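Local atomic coordinates of thymidylate synthase ThyX (Streptomyces cacaoi subsp. asoensis, PDB entry 4P5A), a protein that probably catalyses the reductive methylation of dUMP to dTMP, taking the methyl group from methylenetetrahydrofolate and using FAD and NADPH, and forms a homotetramer. Residues 90-95 / 177-182; 14-19 / 70-75; 147-152 / 167-172; 5-10 / 103-108. One frame throughout, in Å; residues are numbered along the deposited sequence.

Interaction 1: residues 90-95 / 177-182; sequences WSFNEE and LYATCN. With FAD (flavin-adenine dinucleotide), chain E.
This is a buried antiparallel strand pairing at the flavin site: 91-94, an edge strand of the four-stranded sheet within this chain, runs back along 174-181. Ser91 and Thr180 exchange two nearly straight backbone bonds, Ser91 N to Thr180 O at 3.0 Å and Thr180 N to Ser91 O at 2.8 Å. Asn93 and Tyr178 do the same through more bent bonds. On the face carrying Phe92 and Ala179, the phenyl ring lies side by side with Leu177, CD1 to CD1 3.7 Å, and receives the Ala179 methyl at its edge. That methyl also meets the indole edge of Trp90, at CZ3. Cys181 covers one indole face twice over: its CB makes a CH-pi contact 3.5 Å from the Trp90 six-membered ring centroid, and its SG, between backbone N and carbonyl carbon (chi1 51°), a sulfur-aromatic one at 3.9 Å. An alanine at Trp90 removes the indole that Cys181 and Ala179 pack on and would probably loosen this end of the pairing. In this ThyX tetramer, where three subunits build each FAD site, the far edge of strand 91-94 serves the isoalloxazine: Glu94 N donates to FAD O2 at 2.8 Å, and FAD N3 donates to Glu94 O, also at 2.8 Å. The extended Glu94 side chain carries OE2 to Ser175, while OE1 meets both the bound 5-bromo-UMP and Arg82 of a neighbouring subunit.

Interaction 2: residues 14-19 / 70-75; sequences VELVDS and MTFLVR
A classic beta bulge interrupts this antiparallel pair, in which strand 13-20, outermost in the four-stranded sheet within this chain, lies along 69-77. Both Val17 and Asp18 face Thr71, so the register slips by one. Among the hydrogen bonds, Glu15 and Leu73 make a regular reciprocal pair, Glu15 N to Leu73 O and Leu73 N to Glu15 O, both 2.8 Å. At the bulge Thr71 O takes Val17 N at 2.8 Å and, weakly, Asp18 N at 3.4 Å, while Thr71 N returns a bond to Asp18 O. The apolar contacts divide between the two faces. On one, Leu16 swings CD1 over a face of the Phe72 ring, a CH-pi contact 4.2 Å from the centroid, and Val14 CG1 comes obliquely to Phe72 CD1. On the other, the Val17 side chain, turned toward the partner strand by the bulge, sets CG2 3.8 Å from Leu73 CB and its CB near the Thr71 methyl. Thr71 OG1 itself is hydrogen-bonded to Thr180 of the next strand, and Leu223 of helix 207-223 covers Leu16 and Met70. Beside the Glu15-Leu73 pair, one water donates to Leu73 O at 2.9 Å and to Glu15 OE1 at 3.2 Å.

Interaction 3: residues 147-152 / 167-172; sequences VAFEEY and LVLPVS
Leu169 lays its CD1 methyl over the middle of the Tyr152 ring, a CH-pi contact 3.8 Å from the centroid and only 7° off the ring normal. Two torsions put it there: CG stands beside the backbone N (chi1 -58°), and CD1 continues the chain in an extended line. The other methyl, CD2, turns back to the helix, 3.8 Å from Tyr152 CB, with Phe149 CD2 a little farther off. Val168 works differently, against the backbone. Its CG2, in the crowded position between N and the carbonyl carbon, rests 3.5 Å from Ala148 O and 3.7 Å from Tyr152 N, the very atoms of an i to i+4 helix bond. Ala148 comes close as well, its CB 3.3 Å from Val168 O and also meeting Pro170 CD. Between the two segments the contact is mainly apolar packing, with no hydrogen bond, and the phenol OH of Tyr152 is instead bonded to Val102 N. Just ahead of 167-172 stands Arg166, a residue of the 5-bromo-UMP pocket. The contact as a whole joins the long helix 131-157 to the buried link between helix 162-165 and strand 174-181, with Phe106 of strand 105-107 touching Phe149 and Pro170, and Ala144 of a neighbouring subunit lying against Val168.

Interaction 4: residues 5-10 / 103-108; sequences RIELRS and GAAFYV
Ile6 pushes its CG2 methyl against the Phe106 ring, 3.6 Å from CE1, the two side chains crossing at about a right angle. Next to it the Ala104 methyl fits under the backbone of the other segment, 3.6 Å from Arg5 O; Ala104 is the centre of an inverse gamma turn that leads into strand 105-107. Farther along, Leu8 CD2 leans obliquely on Val108 CG1 at 3.9 Å, both residues also touching Tyr145 of helix 131-157. On the opposite face, the small Ala105 lies below the extended Glu7 side chain, which runs out to a salt bridge with Arg9, NH1 to OE2 2.6 Å. The Tyr107 ring brings its edge to the end of the first segment, CE2 3.5 Å from Ser10 O, while its OH bonds to Glu208. All this hangs on a small two-stranded parallel sheet, 7-9 beside 105-107, whose ladder passes from Glu7 N to Ala104 O (2.7 Å) through Phe106 N and Arg9 N to Val108 N. Ser10 closes it with OG donating to Val108 O at a very short 2.5 Å, from 27° above the carbonyl plane. An alanine in place of Ser10 lacks that hydroxyl and would probably let the ends of the two strands part more easily. The pairing is thus carried by main-chain bonds whose donors lie nearly along the C=O axes, with apolar side chains packed on one face and the Glu7-Arg9 ion pair on the other.

Residues 5-10 open interaction 4, and its loop encloses the whole of interaction 2, which pairs 14-19 with 70-75. Before interaction 4 closes at 103-108, residues 90-95 open interaction 1, so these two cross. Interaction 3, 147-152 with 167-172, then closes within the longer loop that interaction 1 completes at 177-182. Interactions 1 and 2 share the four-stranded sheet: Ala179 O and Phe72 N, 2.7 Å apart and probably hydrogen-bonded, join their inner strands. Interactions 3 and 4 also meet: a probable bond, Ser172 O to Tyr107 N at 2.9 Å, joins 167-172 to strand 105-107, and Phe149 of the long helix packs on Ala104 and Ile6. The centres of interactions 1 and 3 lie about 25 Å apart.

Interaction 1: residues 90-95 / 177-182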
# COMPACT_ATOMS: atom_id res chain seq x y z
N TRP B 90 4.33 6.42 2.43
CA TRP B 90 4.99 7.00 3.61
C TRP B 90 4.08 6.83 4.86
O TRP B 90 2.91 6.45 4.72
CB TRP B 90 5.12 8.51 3.38
CG TRP B 90 6.19 8.90 2.34
CD1 TRP B 90 6.29 8.47 1.03
CD2 TRP B 90 7.17 9.86 2.57
NE1 TRP B 90 7.38 9.16 0.42
CE2 TRP B 90 7.94 9.98 1.39
CE3 TRP B 90 7.57 10.57 3.71
CZ2 TRP B 90 9.04 10.88 1.28
CZ3 TRP B 90 8.70 11.48 3.64
CH2 TRP B 90 9.43 11.58 2.40
N SER B 91 4.63 7.12 6.04
CA SER B 91 3.88 7.17 7.26
C SER B 91 3.94 8.60 7.74
O SER B 91 4.99 9.22 7.65
CB SER B 91 4.57 6.28 8.33
OG SER B 91 4.37 4.90 7.85
N PHE B 92 2.84 9.11 8.26
CA PHE B 92 2.74 10.53 8.72
C PHE B 92 2.08 10.61 10.09
O PHE B 92 1.21 9.76 10.40
CB PHE B 92 1.85 11.33 7.76
CG PHE B 92 2.37 11.34 6.35
CD1 PHE B 92 3.55 12.02 6.03
CD2 PHE B 92 1.67 10.61 5.32
CE1 PHE B 92 4.05 12.05 4.74
CE2 PHE B 92 2.23 10.67 3.98
CZ PHE B 92 3.39 11.36 3.74
N ASN B 93 2.43 11.63 10.88
CA ASN B 93 1.59 11.95 12.05
C ASN B 93 1.76 13.45 12.21
O ASN B 93 2.88 13.93 12.36
CB ASN B 93 2.02 11.29 13.35
CG ASN B 93 0.87 11.40 14.39
OD1 ASN B 93 1.04 12.05 15.50
ND2 ASN B 93 -0.32 10.89 14.02
N GLU B 94 0.61 14.17 12.17
CA GLU B 94 0.59 15.62 12.11
C GLU B 94 -0.09 16.20 13.37
O GLU B 94 -0.99 15.58 13.96
CB GLU B 94 -0.23 15.97 10.84
CG GLU B 94 -0.27 17.50 10.52
CD GLU B 94 -1.04 17.87 9.26
OE1 GLU B 94 -1.58 17.00 8.48
OE2 GLU B 94 -1.21 19.10 9.11
N GLU B 95 0.31 17.41 13.76
CA GLU B 95 -0.36 18.08 14.85
C GLU B 95 -1.76 18.38 14.43
O GLU B 95 -2.02 18.72 13.29
CB GLU B 95 0.37 19.43 15.01
CG GLU B 95 0.12 20.05 16.36
CD GLU B 95 1.32 20.92 16.76
OE1 GLU B 95 2.23 20.45 17.55
OE2 GLU B 95 1.37 22.02 16.19
N LEU B 177 4.63 18.02 11.26
CA LEU B 177 4.31 16.57 11.27
C LEU B 177 5.64 15.79 11.21
O LEU B 177 6.69 16.33 10.84
CB LEU B 177 3.45 16.20 9.99
CG LEU B 177 4.15 16.39 8.65
CD1 LEU B 177 3.46 15.40 7.60
CD2 LEU B 177 4.01 17.76 7.98
N TYR B 178 5.56 14.50 11.60
CA TYR B 178 6.60 13.54 11.28
C TYR B 178 6.20 12.85 9.99
O TYR B 178 4.99 12.52 9.79
CB TYR B 178 6.61 12.49 12.38
CG TYR B 178 7.54 12.81 13.54
CD1 TYR B 178 8.19 11.77 14.27
CD2 TYR B 178 7.71 14.11 13.98
CE1 TYR B 178 9.00 12.10 15.44
CE2 TYR B 178 8.48 14.43 15.14
CZ TYR B 178 9.16 13.38 15.84
OH TYR B 178 9.93 13.81 16.94
N ALA B 179 7.19 12.59 9.15
CA ALA B 179 7.01 11.91 7.82
C ALA B 179 8.17 10.90 7.76
O ALA B 179 9.39 11.28 7.87
CB ALA B 179 7.13 12.91 6.65
N THR B 180 7.80 9.61 7.69
CA THR B 180 8.77 8.52 7.69
C THR B 180 8.70 7.75 6.33
O THR B 180 7.62 7.48 5.83
CB THR B 180 8.51 7.53 8.93
OG1 THR B 180 8.81 8.26 10.16
CG2 THR B 180 9.43 6.30 8.87
N CYS B 181 9.87 7.43 5.77
CA CYS B 181 9.90 6.78 4.42
C CYS B 181 11.08 5.84 4.45
O CYS B 181 11.95 5.97 5.32
CB CYS B 181 10.16 7.83 3.24
SG CYS B 181 11.55 8.83 3.54
N ASN B 182 11.02 4.85 3.59
CA ASN B 182 12.25 4.13 3.24
C ASN B 182 12.86 4.81 1.99
O ASN B 182 12.22 5.69 1.36
CB ASN B 182 12.02 2.63 3.06
CG ASN B 182 11.02 2.32 1.94
OD1 ASN B 182 11.19 2.82 0.81
ND2 ASN B 182 9.93 1.52 2.24
PA FAD E . -5.27 3.39 6.03
O1A FAD E . -6.39 3.15 5.11
O2A FAD E . -4.21 4.34 5.63
O5B FAD E . -4.60 2.00 6.27
C5B FAD E . -5.44 0.84 6.58
C4B FAD E . -4.67 -0.25 7.35
O4B FAD E . -3.56 -0.67 6.48
C3B FAD E . -3.92 0.34 8.57
O3B FAD E . -4.82 0.40 9.69
C2B FAD E . -2.82 -0.71 8.80
O2B FAD E . -3.38 -1.94 9.32
C1B FAD E . -2.46 -0.85 7.29
N9A FAD E . -1.43 -0.01 6.81
C8A FAD E . -1.45 0.82 5.72
N7A FAD E . -0.25 1.38 5.53
C5A FAD E . 0.57 0.89 6.52
C6A FAD E . 1.92 1.15 6.84
N6A FAD E . 2.76 1.98 6.12
N1A FAD E . 2.47 0.48 7.89
C2A FAD E . 1.76 -0.32 8.64
N3A FAD E . 0.44 -0.63 8.34
C4A FAD E . -0.16 0.05 7.30
N1 FAD E . -3.68 11.81 12.13
C2 FAD E . -2.66 12.70 12.43
O2 FAD E . -1.75 12.84 11.65
N3 FAD E . -2.73 13.34 13.69
C4 FAD E . -3.76 13.18 14.58
O4 FAD E . -3.74 13.75 15.67
C4X FAD E . -4.77 12.28 14.25
N5 FAD E . -5.84 12.03 15.16
C5X FAD E . -6.96 11.29 14.58
C6 FAD E . -8.13 11.13 15.36
C7 FAD E . -9.28 10.47 14.85
C7M FAD E . -10.51 10.31 15.76
C8 FAD E . -9.20 9.76 13.65
C8M FAD E . -10.38 8.91 13.11
C9 FAD E . -8.05 9.92 12.83
C9A FAD E . -6.93 10.67 13.34
N10 FAD E . -5.75 10.80 12.53
C10 FAD E . -4.72 11.62 13.01
C1' FAD E . -5.67 10.14 11.27
C2' FAD E . -5.24 8.65 11.63
O2' FAD E . -3.92 8.51 12.26
C3' FAD E . -5.13 7.83 10.30
O3' FAD E . -4.29 8.45 9.30
C4' FAD E . -6.52 7.56 9.58
O4' FAD E . -7.46 7.35 10.67
C5' FAD E . -6.40 6.40 8.62
O5' FAD E . -6.31 5.23 9.40
P FAD E . -5.38 4.02 8.84
O1P FAD E . -3.95 4.44 8.68
O2P FAD E . -5.59 2.93 9.78
O3P FAD E . -5.95 3.72 7.42

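Interaction 2: residues 14-19 / 70-75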
# COMPACT_ATOMS: atom_id res chain seq x y z
N VAL B 14 12.79 21.22 7.39
CA VAL B 14 12.86 19.74 7.38
C VAL B 14 14.06 19.41 8.27
O VAL B 14 15.19 19.97 8.09
CB VAL B 14 13.13 19.21 5.97
CG1 VAL B 14 13.48 17.75 6.03
CG2 VAL B 14 11.91 19.43 5.04
N GLU B 15 13.82 18.56 9.26
CA GLU B 15 14.97 18.05 10.09
C GLU B 15 14.90 16.56 10.06
O GLU B 15 13.85 16.01 10.29
CB GLU B 15 14.83 18.52 11.54
CG GLU B 15 14.90 20.07 11.67
CD GLU B 15 14.24 20.59 12.97
OE1 GLU B 15 13.51 21.62 12.87
OE2 GLU B 15 14.42 19.90 14.04
N LEU B 16 16.06 15.89 9.98
CA LEU B 16 16.02 14.42 10.14
C LEU B 16 15.99 14.08 11.67
O LEU B 16 16.88 14.49 12.47
CB LEU B 16 17.29 13.81 9.48
CG LEU B 16 17.42 12.30 9.66
CD1 LEU B 16 16.42 11.65 8.69
CD2 LEU B 16 18.86 11.86 9.20
N VAL B 17 14.93 13.45 12.13
CA VAL B 17 14.67 13.11 13.54
C VAL B 17 15.42 11.85 13.84
O VAL B 17 16.01 11.73 14.92
CB VAL B 17 13.15 12.78 13.77
CG1 VAL B 17 12.87 12.15 15.18
CG2 VAL B 17 12.27 13.92 13.47
N ASP B 18 15.36 10.85 12.96
CA ASP B 18 16.06 9.65 13.24
C ASP B 18 16.20 8.89 11.97
O ASP B 18 15.50 9.20 11.00
CB ASP B 18 15.22 8.77 14.19
CG ASP B 18 16.05 7.63 14.79
OD1 ASP B 18 17.33 7.74 14.82
OD2 ASP B 18 15.42 6.60 15.14
N SER B 19 17.05 7.88 11.93
CA SER B 19 17.07 7.05 10.72
C SER B 19 17.74 5.75 11.00
O SER B 19 18.51 5.61 12.04
CB SER B 19 17.87 7.75 9.60
OG SER B 19 19.23 8.05 10.01
N MET B 70 13.78 6.42 7.40
CA MET B 70 14.21 7.77 7.75
C MET B 70 13.01 8.51 8.30
O MET B 70 11.93 8.41 7.69
CB MET B 70 14.67 8.51 6.48
CG MET B 70 16.13 8.05 6.06
SD MET B 70 16.42 8.62 4.33
CE MET B 70 15.47 7.38 3.28
N THR B 71 13.19 9.29 9.35
CA THR B 71 11.97 10.03 9.85
C THR B 71 12.31 11.50 9.85
O THR B 71 13.34 11.90 10.41
CB THR B 71 11.67 9.64 11.29
OG1 THR B 71 11.26 8.21 11.35
CG2 THR B 71 10.57 10.52 11.96
N PHE B 72 11.46 12.30 9.24
CA PHE B 72 11.68 13.75 9.15
C PHE B 72 10.65 14.50 9.98
O PHE B 72 9.46 14.15 9.96
CB PHE B 72 11.51 14.22 7.70
CG PHE B 72 12.55 13.66 6.78
CD1 PHE B 72 13.85 14.23 6.80
CD2 PHE B 72 12.27 12.58 5.96
CE1 PHE B 72 14.86 13.75 5.92
CE2 PHE B 72 13.27 12.08 5.09
CZ PHE B 72 14.55 12.65 5.11
N LEU B 73 11.07 15.61 10.55
CA LEU B 73 10.15 16.59 11.12
C LEU B 73 10.03 17.70 10.11
O LEU B 73 11.05 18.36 9.72
CB LEU B 73 10.76 17.21 12.43
CG LEU B 73 9.94 18.34 13.18
CD1 LEU B 73 8.56 17.85 13.60
CD2 LEU B 73 10.76 18.65 14.50
N VAL B 74 8.80 17.97 9.67
CA VAL B 74 8.57 18.92 8.61
C VAL B 74 7.64 20.03 9.14
O VAL B 74 6.63 19.75 9.74
CB VAL B 74 7.83 18.22 7.41
CG1 VAL B 74 7.54 19.25 6.27
CG2 VAL B 74 8.72 17.05 6.86
N ARG B 75 8.01 21.29 8.94
CA ARG B 75 7.11 22.39 9.18
C ARG B 75 6.79 23.16 7.89
O ARG B 75 7.72 23.65 7.20
CB ARG B 75 7.76 23.35 10.20
CG ARG B 75 6.80 24.50 10.67
CD ARG B 75 7.45 25.38 11.86
NE ARG B 75 8.41 24.58 12.62
CZ ARG B 75 8.14 23.87 13.72
NH1 ARG B 75 6.91 23.87 14.26
NH2 ARG B 75 9.09 23.16 14.29
O HOH W 1 11.31 21.14 10.61

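Interaction 3: residues 147-152 / 167-172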
# COMPACT_ATOMS: atom_id res chain seq x y z
N VAL B 147 -7.56 39.06 9.43
CA VAL B 147 -8.97 38.91 9.68
C VAL B 147 -9.30 37.45 10.03
O VAL B 147 -10.01 37.21 10.99
CB VAL B 147 -9.76 39.28 8.44
CG1 VAL B 147 -11.26 38.85 8.46
CG2 VAL B 147 -9.66 40.82 8.27
N ALA B 148 -8.66 36.50 9.34
CA ALA B 148 -8.88 35.09 9.70
C ALA B 148 -8.52 34.83 11.15
O ALA B 148 -9.28 34.18 11.91
CB ALA B 148 -8.05 34.18 8.73
N PHE B 149 -7.34 35.29 11.55
CA PHE B 149 -6.89 34.93 12.87
C PHE B 149 -7.72 35.68 13.91
O PHE B 149 -7.99 35.13 15.01
CB PHE B 149 -5.41 35.14 13.01
CG PHE B 149 -4.88 34.48 14.22
CD1 PHE B 149 -4.62 35.21 15.33
CD2 PHE B 149 -4.79 33.06 14.27
CE1 PHE B 149 -4.18 34.55 16.52
CE2 PHE B 149 -4.31 32.40 15.42
CZ PHE B 149 -4.05 33.15 16.56
N GLU B 150 -8.12 36.91 13.59
CA GLU B 150 -8.91 37.67 14.59
C GLU B 150 -10.27 36.96 14.81
O GLU B 150 -10.78 36.84 15.97
CB GLU B 150 -9.07 39.12 14.07
CG GLU B 150 -10.20 39.90 14.73
CD GLU B 150 -10.45 41.21 13.96
OE1 GLU B 150 -9.51 41.69 13.28
OE2 GLU B 150 -11.61 41.70 14.01
N GLU B 151 -10.84 36.43 13.72
CA GLU B 151 -12.10 35.71 13.82
C GLU B 151 -11.93 34.34 14.48
O GLU B 151 -12.81 33.91 15.22
CB GLU B 151 -12.83 35.54 12.46
CG GLU B 151 -13.25 36.87 11.75
CD GLU B 151 -14.18 37.74 12.66
OE1 GLU B 151 -14.91 37.22 13.54
OE2 GLU B 151 -14.05 38.99 12.51
N TYR B 152 -10.80 33.65 14.21
CA TYR B 152 -10.53 32.38 14.89
C TYR B 152 -10.48 32.65 16.40
O TYR B 152 -11.12 31.94 17.18
CB TYR B 152 -9.17 31.86 14.41
CG TYR B 152 -8.66 30.65 15.09
CD1 TYR B 152 -7.45 30.64 15.80
CD2 TYR B 152 -9.37 29.43 14.96
CE1 TYR B 152 -6.94 29.47 16.40
CE2 TYR B 152 -8.85 28.23 15.57
CZ TYR B 152 -7.64 28.28 16.26
OH TYR B 152 -7.15 27.16 16.88
N LEU B 167 -12.22 26.51 10.96
CA LEU B 167 -12.77 26.71 9.63
C LEU B 167 -12.33 27.99 8.93
O LEU B 167 -12.29 28.05 7.70
CB LEU B 167 -14.27 26.62 9.66
CG LEU B 167 -14.88 25.25 9.35
CD1 LEU B 167 -14.18 24.19 10.19
CD2 LEU B 167 -16.39 25.41 9.78
N VAL B 168 -12.06 29.06 9.71
CA VAL B 168 -11.73 30.34 9.09
C VAL B 168 -10.25 30.50 8.72
O VAL B 168 -9.88 31.50 8.06
CB VAL B 168 -12.16 31.51 10.05
CG1 VAL B 168 -13.72 31.44 10.19
CG2 VAL B 168 -11.37 31.45 11.34
N LEU B 169 -9.40 29.53 9.11
CA LEU B 169 -7.91 29.69 8.91
C LEU B 169 -7.53 29.25 7.50
O LEU B 169 -8.13 28.28 6.95
CB LEU B 169 -7.06 28.91 9.96
CG LEU B 169 -7.35 29.32 11.42
CD1 LEU B 169 -6.60 28.47 12.31
CD2 LEU B 169 -6.86 30.72 11.63
N PRO B 170 -6.55 29.95 6.89
CA PRO B 170 -6.23 29.77 5.51
C PRO B 170 -5.33 28.55 5.32
O PRO B 170 -4.70 28.03 6.29
CB PRO B 170 -5.41 31.03 5.19
CG PRO B 170 -4.76 31.41 6.47
CD PRO B 170 -5.83 31.08 7.49
N VAL B 171 -5.22 28.12 4.08
CA VAL B 171 -4.38 26.96 3.76
C VAL B 171 -2.90 27.28 3.87
O VAL B 171 -2.02 26.36 3.77
CB VAL B 171 -4.71 26.38 2.38
CG1 VAL B 171 -6.17 25.79 2.29
CG2 VAL B 171 -4.45 27.42 1.30
N SER B 172 -2.55 28.55 4.12
CA SER B 172 -1.20 28.95 4.38
C SER B 172 -0.74 28.80 5.82
O SER B 172 0.41 29.07 6.14
CB SER B 172 -1.05 30.44 3.97
OG SER B 172 -1.94 31.18 4.86

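Interaction 4: residues 5-10 / 103-108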
# COMPACT_ATOMS: atom_id res chain seq x y z
N ARG B 5 -0.90 39.03 17.70
CA ARG B 5 -0.43 39.40 16.36
C ARG B 5 -0.13 38.10 15.56
O ARG B 5 0.31 37.07 16.13
CB ARG B 5 0.86 40.20 16.49
CG ARG B 5 1.02 41.28 15.46
CD ARG B 5 0.65 42.64 16.06
NE ARG B 5 1.20 43.77 15.29
CZ ARG B 5 0.65 44.99 15.27
NH1 ARG B 5 -0.48 45.22 15.97
NH2 ARG B 5 1.21 45.98 14.54
N ILE B 6 -0.36 38.17 14.26
CA ILE B 6 0.03 37.07 13.43
C ILE B 6 1.53 37.17 13.15
O ILE B 6 2.14 38.28 13.16
CB ILE B 6 -0.72 37.08 12.09
CG1 ILE B 6 -0.45 38.36 11.25
CG2 ILE B 6 -2.32 36.94 12.25
CD1 ILE B 6 -0.83 38.13 9.78
N GLU B 7 2.13 36.03 12.74
CA GLU B 7 3.48 35.99 12.29
C GLU B 7 3.54 35.53 10.80
O GLU B 7 2.95 34.46 10.45
CB GLU B 7 4.30 35.06 13.18
CG GLU B 7 5.69 34.91 12.66
CD GLU B 7 6.50 33.82 13.38
OE1 GLU B 7 5.95 32.92 14.07
OE2 GLU B 7 7.74 33.88 13.22
N LEU B 8 4.13 36.34 9.91
CA LEU B 8 4.38 35.87 8.56
C LEU B 8 5.77 35.28 8.43
O LEU B 8 6.75 35.87 8.84
CB LEU B 8 4.27 36.96 7.52
CG LEU B 8 3.00 37.79 7.65
CD1 LEU B 8 3.18 39.03 6.73
CD2 LEU B 8 1.85 36.97 7.19
N ARG B 9 5.86 34.11 7.79
CA ARG B 9 7.16 33.44 7.59
C ARG B 9 7.22 32.94 6.17
O ARG B 9 6.18 32.75 5.54
CB ARG B 9 7.32 32.26 8.55
CG ARG B 9 7.09 32.55 10.02
CD ARG B 9 7.40 31.33 10.92
NE ARG B 9 8.82 30.94 10.88
CZ ARG B 9 9.72 31.18 11.84
NH1 ARG B 9 9.37 31.81 12.96
NH2 ARG B 9 10.97 30.77 11.68
N SER B 10 8.44 32.71 5.65
CA SER B 10 8.59 32.16 4.33
C SER B 10 9.38 30.87 4.35
O SER B 10 9.78 30.42 3.28
CB SER B 10 9.33 33.13 3.44
OG SER B 10 8.53 34.29 3.16
N GLY B 103 -1.39 28.01 16.24
CA GLY B 103 -0.51 29.20 16.36
C GLY B 103 -0.71 30.17 15.22
O GLY B 103 -1.22 29.82 14.12
N ALA B 104 -0.21 31.39 15.42
CA ALA B 104 -0.52 32.40 14.44
C ALA B 104 0.63 32.55 13.45
O ALA B 104 1.10 33.63 13.22
CB ALA B 104 -0.82 33.77 15.13
N ALA B 105 1.05 31.45 12.83
CA ALA B 105 2.16 31.53 11.86
C ALA B 105 1.62 31.16 10.54
O ALA B 105 0.92 30.09 10.41
CB ALA B 105 3.30 30.66 12.24
N PHE B 106 1.91 31.97 9.53
CA PHE B 106 1.25 31.85 8.19
C PHE B 106 2.33 32.03 7.16
O PHE B 106 3.25 32.87 7.31
CB PHE B 106 0.12 32.92 7.96
CG PHE B 106 -0.93 32.86 8.95
CD1 PHE B 106 -0.88 33.65 10.06
CD2 PHE B 106 -1.93 31.86 8.85
CE1 PHE B 106 -1.81 33.55 11.07
CE2 PHE B 106 -2.93 31.73 9.89
CZ PHE B 106 -2.87 32.60 10.97
N TYR B 107 2.26 31.25 6.06
CA TYR B 107 3.27 31.32 5.05
C TYR B 107 2.99 32.43 3.98
O TYR B 107 1.86 32.57 3.47
CB TYR B 107 3.35 29.94 4.27
CG TYR B 107 4.28 29.93 3.08
CD1 TYR B 107 3.78 30.11 1.77
CD2 TYR B 107 5.68 29.79 3.26
CE1 TYR B 107 4.63 30.15 0.68
CE2 TYR B 107 6.55 29.81 2.15
CZ TYR B 107 6.04 30.00 0.90
OH TYR B 107 6.86 30.01 -0.22
N VAL B 108 4.06 33.14 3.61
CA VAL B 108 3.99 34.02 2.42
C VAL B 108 5.27 33.76 1.67
O VAL B 108 6.31 33.56 2.28
CB VAL B 108 3.86 35.60 2.85
CG1 VAL B 108 2.55 35.88 3.54
CG2 VAL B 108 5.03 35.98 3.70